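Pectate lyase (Pectobacterium carotovorum, PDB 4U4B) probably cleaves polygalacturonate and methyl-esterified pectins within the chain by calcium-dependent elimination, leaving oligosaccharides with an unsaturated galacturonosyl end. Local coordinates at residues A128-K133 / I157-A162; T134-G139 / T163-R168; D226-Q231 / F244-Q249. All coordinates share one frame; numbering follows the deposited sequence.

Overall arrangement
The three contacts illustrate how a right-handed parallel beta-helix divides its labour. Interactions 1 and 2 tie the same two coils at successive points: strands 128-131 and 134-136 follow each other along one coil, 157-160 and 163-165 along the next, and the two contacts touch, for instance where Ile130 CG2 packs on Val135 CG1. Both are partly buried, interaction 1 with several exposed residues, and rely on backbone ladders with aliphatic packing on one face. Interaction 3, about 21 Å from interaction 1 and 19 Å from interaction 2 between centres, is buried and joins two faces of a coil across the interior mainly by apolar side chains, with no backbone ladder between its segments.

Interaction 1 (A128-K133 / I157-A162); sequences AVIKDK and ITLENA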
loop_
_atom_site.group_PDB
_atom_site.type_symbol
_atom_site.label_atom_id
_atom_site.label_comp_id
_atom_site.label_asym_id
_atom_site.label_seq_id
_atom_site.Cartn_x
_atom_site.Cartn_y
_atom_site.Cartn_z
ATOM N N ALA A 128 -4.549 -18.653 0.333
ATOM C CA ALA A 128 -4.181 -19.038 1.695
ATOM C C ALA A 128 -4.939 -18.277 2.759
ATOM O O ALA A 128 -5.259 -17.097 2.603
ATOM C CB ALA A 128 -2.686 -18.837 1.922
ATOM N N VAL A 129 -5.195 -18.966 3.859
ATOM C CA VAL A 129 -5.737 -18.355 5.050
ATOM C C VAL A 129 -4.697 -18.431 6.145
ATOM O O VAL A 129 -4.392 -19.514 6.653
ATOM C CB VAL A 129 -7.037 -19.050 5.488
ATOM C CG1 VAL A 129 -7.619 -18.377 6.727
ATOM C CG2 VAL A 129 -8.033 -19.027 4.335
ATOM N N ILE A 130 -4.118 -17.285 6.488
ATOM C CA ILE A 130 -3.040 -17.253 7.467
ATOM C C ILE A 130 -3.620 -16.809 8.800
ATOM O O ILE A 130 -4.316 -15.796 8.877
ATOM C CB ILE A 130 -1.892 -16.286 7.047
ATOM C CG1 ILE A 130 -1.565 -16.421 5.550
ATOM C CG2 ILE A 130 -0.664 -16.490 7.941
ATOM C CD1 ILE A 130 -0.816 -17.684 5.180
ATOM N N LYS A 131 -3.319 -17.542 9.859
ATOM C CA LYS A 131 -3.959 -17.279 11.137
ATOM C C LYS A 131 -2.976 -17.256 12.300
ATOM O O LYS A 131 -2.235 -18.213 12.507
ATOM C CB LYS A 131 -5.040 -18.327 11.375
ATOM C CG LYS A 131 -5.861 -18.106 12.607
ATOM C CD LYS A 131 -7.190 -18.822 12.459
ATOM C CE LYS A 131 -8.074 -18.531 13.636
ATOM N NZ LYS A 131 -7.250 -18.556 14.873
ATOM N N ASP A 132 -2.963 -16.148 13.041
ATOM C CA ASP A 132 -2.165 -16.022 14.261
ATOM C C ASP A 132 -0.659 -16.206 14.073
ATOM O O ASP A 132 -0.002 -16.827 14.906
ATOM C CB ASP A 132 -2.663 -17.023 15.303
ATOM C CG ASP A 132 -4.045 -16.697 15.797
ATOM O OD1 ASP A 132 -4.326 -15.506 16.017
ATOM O OD2 ASP A 132 -4.855 -17.624 15.958
ATOM N N LYS A 133 -0.110 -15.678 12.987
ATOM C CA LYS A 133 1.342 -15.744 12.778
ATOM C C LYS A 133 1.821 -14.750 11.741
ATOM O O LYS A 133 1.026 -14.032 11.131
ATOM C CB LYS A 133 1.777 -17.147 12.350
ATOM C CG LYS A 133 1.131 -17.629 11.062
ATOM C CD LYS A 133 1.369 -19.130 10.845
ATOM C CE LYS A 133 2.834 -19.448 10.588
ATOM N NZ LYS A 133 3.136 -20.911 10.731
ATOM N N ILE A 157 -4.943 -13.691 -0.336
ATOM C CA ILE A 157 -4.449 -14.043 0.982
ATOM C C ILE A 157 -5.439 -13.520 2.000
ATOM O O ILE A 157 -5.849 -12.359 1.927
ATOM C CB ILE A 157 -3.047 -13.432 1.288
ATOM C CG1 ILE A 157 -1.945 -14.056 0.409
ATOM C CG2 ILE A 157 -2.734 -13.566 2.775
ATOM C CD1 ILE A 157 -1.405 -15.362 0.906
ATOM N N THR A 158 -5.814 -14.368 2.949
ATOM C CA THR A 158 -6.665 -13.954 4.051
ATOM C C THR A 158 -5.900 -14.009 5.345
ATOM O O THR A 158 -5.239 -15.004 5.650
ATOM C CB THR A 158 -7.920 -14.846 4.192
ATOM O OG1 THR A 158 -8.670 -14.798 2.979
ATOM C CG2 THR A 158 -8.780 -14.376 5.355
ATOM N N LEU A 159 -6.004 -12.934 6.112
ATOM C CA LEU A 159 -5.278 -12.822 7.357
ATOM C C LEU A 159 -6.257 -12.805 8.520
ATOM O O LEU A 159 -7.266 -12.099 8.490
ATOM C CB LEU A 159 -4.412 -11.555 7.368
ATOM C CG LEU A 159 -3.367 -11.400 6.261
ATOM C CD1 LEU A 159 -2.708 -10.027 6.400
ATOM C CD2 LEU A 159 -2.304 -12.518 6.299
ATOM N N GLU A 160 -5.968 -13.613 9.530
ATOM C CA GLU A 160 -6.717 -13.575 10.773
ATOM C C GLU A 160 -5.717 -13.363 11.893
ATOM O O GLU A 160 -4.961 -14.275 12.242
ATOM C CB GLU A 160 -7.519 -14.862 10.985
ATOM C CG GLU A 160 -8.390 -15.270 9.794
ATOM C CD GLU A 160 -9.308 -16.446 10.110
ATOM O OE1 GLU A 160 -9.460 -17.342 9.257
ATOM O OE2 GLU A 160 -9.887 -16.472 11.218
ATOM N N ASN A 161 -5.711 -12.153 12.440
ATOM C CA ASN A 161 -4.748 -11.794 13.463
ATOM C C ASN A 161 -3.339 -12.203 13.025
ATOM O O ASN A 161 -2.620 -12.874 13.760
ATOM C CB ASN A 161 -5.119 -12.448 14.795
ATOM C CG ASN A 161 -4.526 -11.723 15.976
ATOM O OD1 ASN A 161 -4.722 -10.512 16.140
ATOM N ND2 ASN A 161 -3.784 -12.448 16.800
ATOM N N ALA A 162 -2.974 -11.832 11.799
ATOM C CA ALA A 162 -1.722 -12.288 11.212
ATOM C C ALA A 162 -0.941 -11.175 10.499
ATOM O O ALA A 162 -1.460 -10.078 10.244
ATOM C CB ALA A 162 -1.993 -13.442 10.247
#
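Ile130 N donates to Thr158 O at 2.7 Å, one rung of the ladder that sets two neighbouring coils of a parallel beta-helix in register. Strand 128-131 ends its sheet within the chain; strand 157-160 lies between it and 178-182. Three more backbone bonds continue the ladder: Thr158 N to Ala128 O, Glu160 N to Ile130 O and Asp132 N to Glu160 O. On the inner face Ile130 lies alongside Leu159, with Ile130 CB 3.9 Å from Leu159 CD2, while its CG2 branch, anti to the backbone N, reaches Ala162 CB at 4.0 Å. The face carrying Val129, Thr158, Lys131 and Glu160 is more mixed. Glu160 stretches between Val129 and Lys131, its OE1 3.3 Å from Val129 CG1, and the Lys131 methylenes pass beside its carboxylate. Lys131 NZ does not pair with it: it bends back to form a salt bridge with Asp132 OD2 at 2.8 Å, approaching from above the carboxylate plane. The other oxygen of that group is taken across the coils, since Asn161 ND2 meets Asp132 OD1 at 3.2 Å. Asn161 presents its N-H within its own amide plane, which stands 74° from the carboxylate, while its OD1 accepts from Asn184 N.

Interaction 2 (T134-G139 / T163-R168); sequences TVDCGG and TIKNLR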
loop_
_atom_site.group_PDB
_atom_site.type_symbol
_atom_site.label_atom_id
_atom_site.label_comp_id
_atom_site.label_asym_id
_atom_site.label_seq_id
_atom_site.Cartn_x
_atom_site.Cartn_y
_atom_site.Cartn_z
ATOM N N THR A 134 3.137 -14.735 11.554
ATOM C CA THR A 134 3.800 -13.918 10.554
ATOM C C THR A 134 4.323 -14.799 9.424
ATOM O O THR A 134 5.101 -15.734 9.674
ATOM C CB THR A 134 4.982 -13.140 11.179
ATOM O OG1 THR A 134 4.481 -12.220 12.149
ATOM C CG2 THR A 134 5.764 -12.387 10.126
ATOM N N VAL A 135 3.911 -14.523 8.186
ATOM C CA VAL A 135 4.552 -15.188 7.052
ATOM C C VAL A 135 5.328 -14.200 6.171
ATOM O O VAL A 135 4.884 -13.077 5.893
ATOM C CB VAL A 135 3.545 -15.975 6.178
ATOM C CG1 VAL A 135 3.004 -17.193 6.952
ATOM C CG2 VAL A 135 2.415 -15.082 5.693
ATOM N N ASP A 136 6.510 -14.642 5.761
ATOM C CA ASP A 136 7.376 -13.923 4.837
ATOM C C ASP A 136 7.294 -14.626 3.484
ATOM O O ASP A 136 7.685 -15.785 3.360
ATOM C CB ASP A 136 8.815 -13.899 5.381
ATOM C CG ASP A 136 9.770 -13.078 4.526
ATOM O OD1 ASP A 136 9.465 -12.778 3.351
ATOM O OD2 ASP A 136 10.860 -12.752 5.045
ATOM N N CYS A 137 6.761 -13.950 2.473
ATOM C CA CYS A 137 6.557 -14.600 1.182
ATOM C C CYS A 137 7.776 -14.474 0.255
ATOM O O CYS A 137 7.763 -14.979 -0.872
ATOM C CB CYS A 137 5.302 -14.046 0.505
ATOM S SG CYS A 137 3.794 -14.513 1.362
ATOM N N GLY A 138 8.830 -13.816 0.734
ATOM C CA GLY A 138 10.118 -13.853 0.055
ATOM C C GLY A 138 10.120 -13.315 -1.365
ATOM O O GLY A 138 10.954 -13.706 -2.179
ATOM N N GLY A 139 9.191 -12.411 -1.666
ATOM C CA GLY A 139 9.173 -11.757 -2.964
ATOM C C GLY A 139 8.488 -12.499 -4.108
ATOM O O GLY A 139 8.563 -12.058 -5.262
ATOM N N THR A 163 0.317 -11.463 10.191
ATOM C CA THR A 163 1.139 -10.541 9.411
ATOM C C THR A 163 1.679 -11.215 8.146
ATOM O O THR A 163 2.139 -12.358 8.192
ATOM C CB THR A 163 2.309 -9.998 10.259
ATOM O OG1 THR A 163 1.779 -9.259 11.362
ATOM C CG2 THR A 163 3.231 -9.083 9.439
ATOM N N ILE A 164 1.592 -10.527 7.014
ATOM C CA ILE A 164 2.252 -10.993 5.798
ATOM C C ILE A 164 3.280 -9.968 5.292
ATOM O O ILE A 164 3.040 -8.756 5.332
ATOM C CB ILE A 164 1.231 -11.325 4.686
ATOM C CG1 ILE A 164 1.940 -11.999 3.518
ATOM C CG2 ILE A 164 0.465 -10.094 4.223
ATOM C CD1 ILE A 164 1.019 -12.700 2.599
ATOM N N LYS A 165 4.427 -10.470 4.839
ATOM C CA LYS A 165 5.535 -9.634 4.382
ATOM C C LYS A 165 6.039 -10.034 2.999
ATOM O O LYS A 165 6.081 -11.218 2.672
ATOM C CB LYS A 165 6.714 -9.720 5.363
ATOM C CG LYS A 165 6.414 -9.313 6.794
ATOM C CD LYS A 165 7.713 -9.152 7.597
ATOM C CE LYS A 165 8.585 -10.366 7.503
ATOM N NZ LYS A 165 9.552 -10.379 8.648
ATOM N N ASN A 166 6.438 -9.040 2.209
ATOM C CA ASN A 166 7.214 -9.256 0.984
ATOM C C ASN A 166 6.522 -10.127 -0.061
ATOM O O ASN A 166 6.946 -11.263 -0.328
ATOM C CB ASN A 166 8.575 -9.869 1.340
ATOM C CG ASN A 166 9.274 -9.107 2.443
ATOM O OD1 ASN A 166 9.242 -7.878 2.467
ATOM N ND2 ASN A 166 9.884 -9.826 3.376
ATOM N N LEU A 167 5.460 -9.593 -0.647
ATOM C CA LEU A 167 4.643 -10.340 -1.596
ATOM C C LEU A 167 4.306 -9.476 -2.800
ATOM O O LEU A 167 3.931 -8.315 -2.662
ATOM C CB LEU A 167 3.348 -10.832 -0.941
ATOM C CG LEU A 167 2.344 -11.535 -1.872
ATOM C CD1 LEU A 167 2.851 -12.926 -2.225
ATOM C CD2 LEU A 167 0.974 -11.634 -1.203
ATOM N N ARG A 168 4.448 -10.054 -3.979
ATOM C CA ARG A 168 4.006 -9.418 -5.215
ATOM C C ARG A 168 2.676 -10.077 -5.641
ATOM O O ARG A 168 2.536 -11.304 -5.597
ATOM C CB ARG A 168 5.094 -9.564 -6.282
ATOM C CG ARG A 168 4.835 -8.871 -7.597
ATOM C CD ARG A 168 6.068 -8.961 -8.520
ATOM N NE ARG A 168 7.300 -8.532 -7.851
ATOM C CZ ARG A 168 7.882 -7.342 -8.027
ATOM N NH1 ARG A 168 7.342 -6.440 -8.837
ATOM N NH2 ARG A 168 9.002 -7.036 -7.375
HETATM O O HOH W 1 10.102 -9.663 -6.183
#
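This is a coil-to-coil contact in which a short parallel strand pair runs into a corner: 134-136 pairs with 163-165, and at Asn166 the segment 163-168 turns a corner onto another face. Backbone bonds carry the pairing from Val135 N to Thr163 O through Cys137 N to Lys165 O, the latter 2.8 Å long. At the corner Asp136 OD1 is gripped twice, from opposite faces of its carboxylate: Gly138 N closes an Asx turn at 2.9 Å, and Asn166 ND2 comes in at 3.0 Å. With CG anti to the backbone N (chi1 -176°), Asp136 turns its carboxylate toward Asn166; its OD2 forms a salt bridge with Lys118. Asn166 OD1 in turn accepts from Asn189 ND2, an asparagine-to-asparagine link reminiscent of the asparagine ladders at the corners of pectate lyase parallel beta-helices. Asn166 O takes Gly139 N from above the carbonyl plane. Inward, Ile164 CD1 touches Cys137 SG at 3.5 Å, while Leu167 CD1 meets Cys137 CB at 3.8 Å; the same sulfur is bonded to Cys124. One water spans the far end, donating to Gly139 O and accepting from Arg168 NH2 in the guanidinium plane, while Arg168 NH1 holds Glu193 in a salt bridge.

Interaction 3 (D226-Q231 / F244-Q249); sequences DKVLQQ and FTLTGQ. With SO4 (sulfate ion), chain B.
Val228 faces Phe244 and Leu246 with a different methyl for each, packing across the interior of the parallel beta-helix. The two segments lie on different faces of the coil: 227-231 pairs with 200-202 and 252-256, and 244-247 pairs with 213-216 and 274-277. What meets between them is therefore mainly side chain against side chain, the CA atoms of Val228 and Leu246 being 8.4 Å apart. Val228 and Phe244 approach head-on, and the CG1 methyl arrives at the rim of the ring, close to its plane, 3.9 Å from Phe244 CZ. Because CG1 stands anti to the backbone N (chi1 -176°), the CG2 branch is turned to the other neighbour. There Val228 and Leu246 run alongside in opposing senses, bringing Val228 CG2 to 3.6 Å from Leu246 CD2. Leu229 adds a looser touch, its CD1 4.3 Å from Phe244 CE2. Ala214 packs on both Val228 and Phe244, and Leu253 on Leu246, extending this interior into adjoining coils.

At one end the chemistry turns polar. Asp226, whose side chain comes within about 3 Å of that of the calcium ligand Asn216, is hydrogen-bonded to His250 ND1 through OD2 and to Gly251 N through OD1. The neighbouring residue, Lys227, extends from the coil toward a sulfate probably taken from the crystallisation liquor, where Lys252 and Arg255 also bind, consistent with a site suited to anions. Lys227 NZ donates hydrogen bonds to two of the sulfate oxygens, O1 and O3, at 2.7 Å each.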
loop_
_atom_site.group_PDB
_atom_site.type_symbol
_atom_site.label_atom_id
_atom_site.label_comp_id
_atom_site.label_asym_id
_atom_site.label_seq_id
_atom_site.Cartn_x
_atom_site.Cartn_y
_atom_site.Cartn_z
ATOM N N ASP A 226 -11.385 1.904 -8.595
ATOM C CA ASP A 226 -11.061 0.984 -7.514
ATOM C C ASP A 226 -11.000 1.729 -6.181
ATOM O O ASP A 226 -10.883 2.947 -6.156
ATOM C CB ASP A 226 -9.748 0.243 -7.808
ATOM C CG ASP A 226 -8.518 1.140 -7.732
ATOM O OD1 ASP A 226 -8.664 2.376 -7.729
ATOM O OD2 ASP A 226 -7.388 0.601 -7.687
ATOM N N LYS A 227 -11.121 0.994 -5.083
ATOM C CA LYS A 227 -10.894 1.548 -3.754
ATOM C C LYS A 227 -9.763 0.753 -3.118
ATOM O O LYS A 227 -9.958 -0.387 -2.715
ATOM C CB LYS A 227 -12.158 1.483 -2.886
ATOM C CG LYS A 227 -13.248 2.463 -3.287
ATOM C CD LYS A 227 -14.516 1.733 -3.618
ATOM C CE LYS A 227 -15.341 2.525 -4.606
ATOM N NZ LYS A 227 -16.699 1.920 -4.766
ATOM N N VAL A 228 -8.583 1.356 -3.046
ATOM C CA VAL A 228 -7.381 0.599 -2.739
ATOM C C VAL A 228 -7.530 -0.078 -1.383
ATOM O O VAL A 228 -7.392 -1.293 -1.283
ATOM C CB VAL A 228 -6.143 1.491 -2.774
ATOM C CG1 VAL A 228 -4.894 0.651 -2.542
ATOM C CG2 VAL A 228 -6.080 2.194 -4.102
ATOM N N LEU A 229 -7.869 0.705 -0.367
ATOM C CA LEU A 229 -8.181 0.177 0.956
ATOM C C LEU A 229 -9.677 0.316 1.239
ATOM O O LEU A 229 -10.217 1.416 1.189
ATOM C CB LEU A 229 -7.375 0.904 2.025
ATOM C CG LEU A 229 -5.881 0.943 1.716
ATOM C CD1 LEU A 229 -5.111 1.746 2.783
ATOM C CD2 LEU A 229 -5.325 -0.480 1.576
ATOM N N GLN A 230 -10.336 -0.801 1.536
ATOM C CA GLN A 230 -11.764 -0.782 1.832
ATOM C C GLN A 230 -11.997 -1.240 3.267
ATOM O O GLN A 230 -11.399 -2.214 3.709
ATOM C CB GLN A 230 -12.520 -1.674 0.844
ATOM C CG GLN A 230 -14.015 -1.784 1.112
ATOM C CD GLN A 230 -14.828 -0.691 0.424
ATOM O OE1 GLN A 230 -14.339 -0.015 -0.480
ATOM N NE2 GLN A 230 -16.078 -0.526 0.842
ATOM N N GLN A 231 -12.854 -0.542 3.997
ATOM C CA GLN A 231 -13.154 -0.914 5.375
ATOM C C GLN A 231 -14.643 -1.222 5.531
ATOM O O GLN A 231 -15.486 -0.354 5.325
ATOM C CB GLN A 231 -12.726 0.204 6.327
ATOM C CG GLN A 231 -12.538 -0.195 7.787
ATOM C CD GLN A 231 -11.535 0.710 8.477
ATOM O OE1 GLN A 231 -10.515 1.053 7.894
ATOM N NE2 GLN A 231 -11.826 1.122 9.706
ATOM N N PHE A 244 3.383 4.079 2.022
ATOM C CA PHE A 244 2.568 3.307 1.080
ATOM C C PHE A 244 2.312 4.151 -0.154
ATOM O O PHE A 244 1.922 5.312 -0.037
ATOM C CB PHE A 244 1.248 2.884 1.745
ATOM C CG PHE A 244 0.311 2.111 0.842
ATOM C CD1 PHE A 244 0.730 0.953 0.208
ATOM C CD2 PHE A 244 -1.014 2.520 0.674
ATOM C CE1 PHE A 244 -0.143 0.215 -0.597
ATOM C CE2 PHE A 244 -1.887 1.800 -0.129
ATOM C CZ PHE A 244 -1.450 0.641 -0.765
ATOM N N THR A 245 2.579 3.599 -1.333
ATOM C CA THR A 245 2.507 4.407 -2.558
ATOM C C THR A 245 1.512 3.863 -3.578
ATOM O O THR A 245 1.553 2.677 -3.920
ATOM C CB THR A 245 3.901 4.526 -3.228
ATOM O OG1 THR A 245 4.777 5.274 -2.377
ATOM C CG2 THR A 245 3.818 5.235 -4.586
ATOM N N LEU A 246 0.619 4.741 -4.044
ATOM C CA LEU A 246 -0.273 4.460 -5.163
ATOM C C LEU A 246 0.316 4.959 -6.471
ATOM O O LEU A 246 0.888 6.049 -6.541
ATOM C CB LEU A 246 -1.642 5.110 -4.957
ATOM C CG LEU A 246 -2.745 4.363 -4.217
ATOM C CD1 LEU A 246 -2.298 4.024 -2.798
ATOM C CD2 LEU A 246 -4.021 5.194 -4.199
ATOM N N THR A 247 0.153 4.160 -7.512
ATOM C CA THR A 247 0.645 4.488 -8.836
ATOM C C THR A 247 -0.434 4.074 -9.821
ATOM O O THR A 247 -1.261 3.222 -9.498
ATOM C CB THR A 247 1.980 3.775 -9.153
ATOM O OG1 THR A 247 2.533 4.307 -10.361
ATOM C CG2 THR A 247 1.781 2.287 -9.330
ATOM N N GLY A 248 -0.436 4.673 -11.009
ATOM C CA GLY A 248 -1.505 4.451 -11.968
ATOM C C GLY A 248 -2.685 5.361 -11.690
ATOM O O GLY A 248 -2.533 6.455 -11.142
ATOM N N GLN A 249 -3.876 4.920 -12.068
ATOM C CA GLN A 249 -5.069 5.732 -11.860
ATOM C C GLN A 249 -5.996 5.003 -10.905
ATOM O O GLN A 249 -6.301 3.831 -11.103
ATOM C CB GLN A 249 -5.787 6.034 -13.188
ATOM C CG GLN A 249 -4.875 6.137 -14.421
ATOM C CD GLN A 249 -3.680 7.077 -14.238
ATOM O OE1 GLN A 249 -3.733 8.042 -13.465
ATOM N NE2 GLN A 249 -2.587 6.785 -14.951
HETATM S S SO4 B . -17.820 4.340 -3.107
HETATM O O1 SO4 B . -17.752 2.975 -2.570
HETATM O O2 SO4 B . -16.590 5.055 -2.763
HETATM O O3 SO4 B . -17.963 4.306 -4.562
HETATM O O4 SO4 B . -18.971 5.054 -2.546
#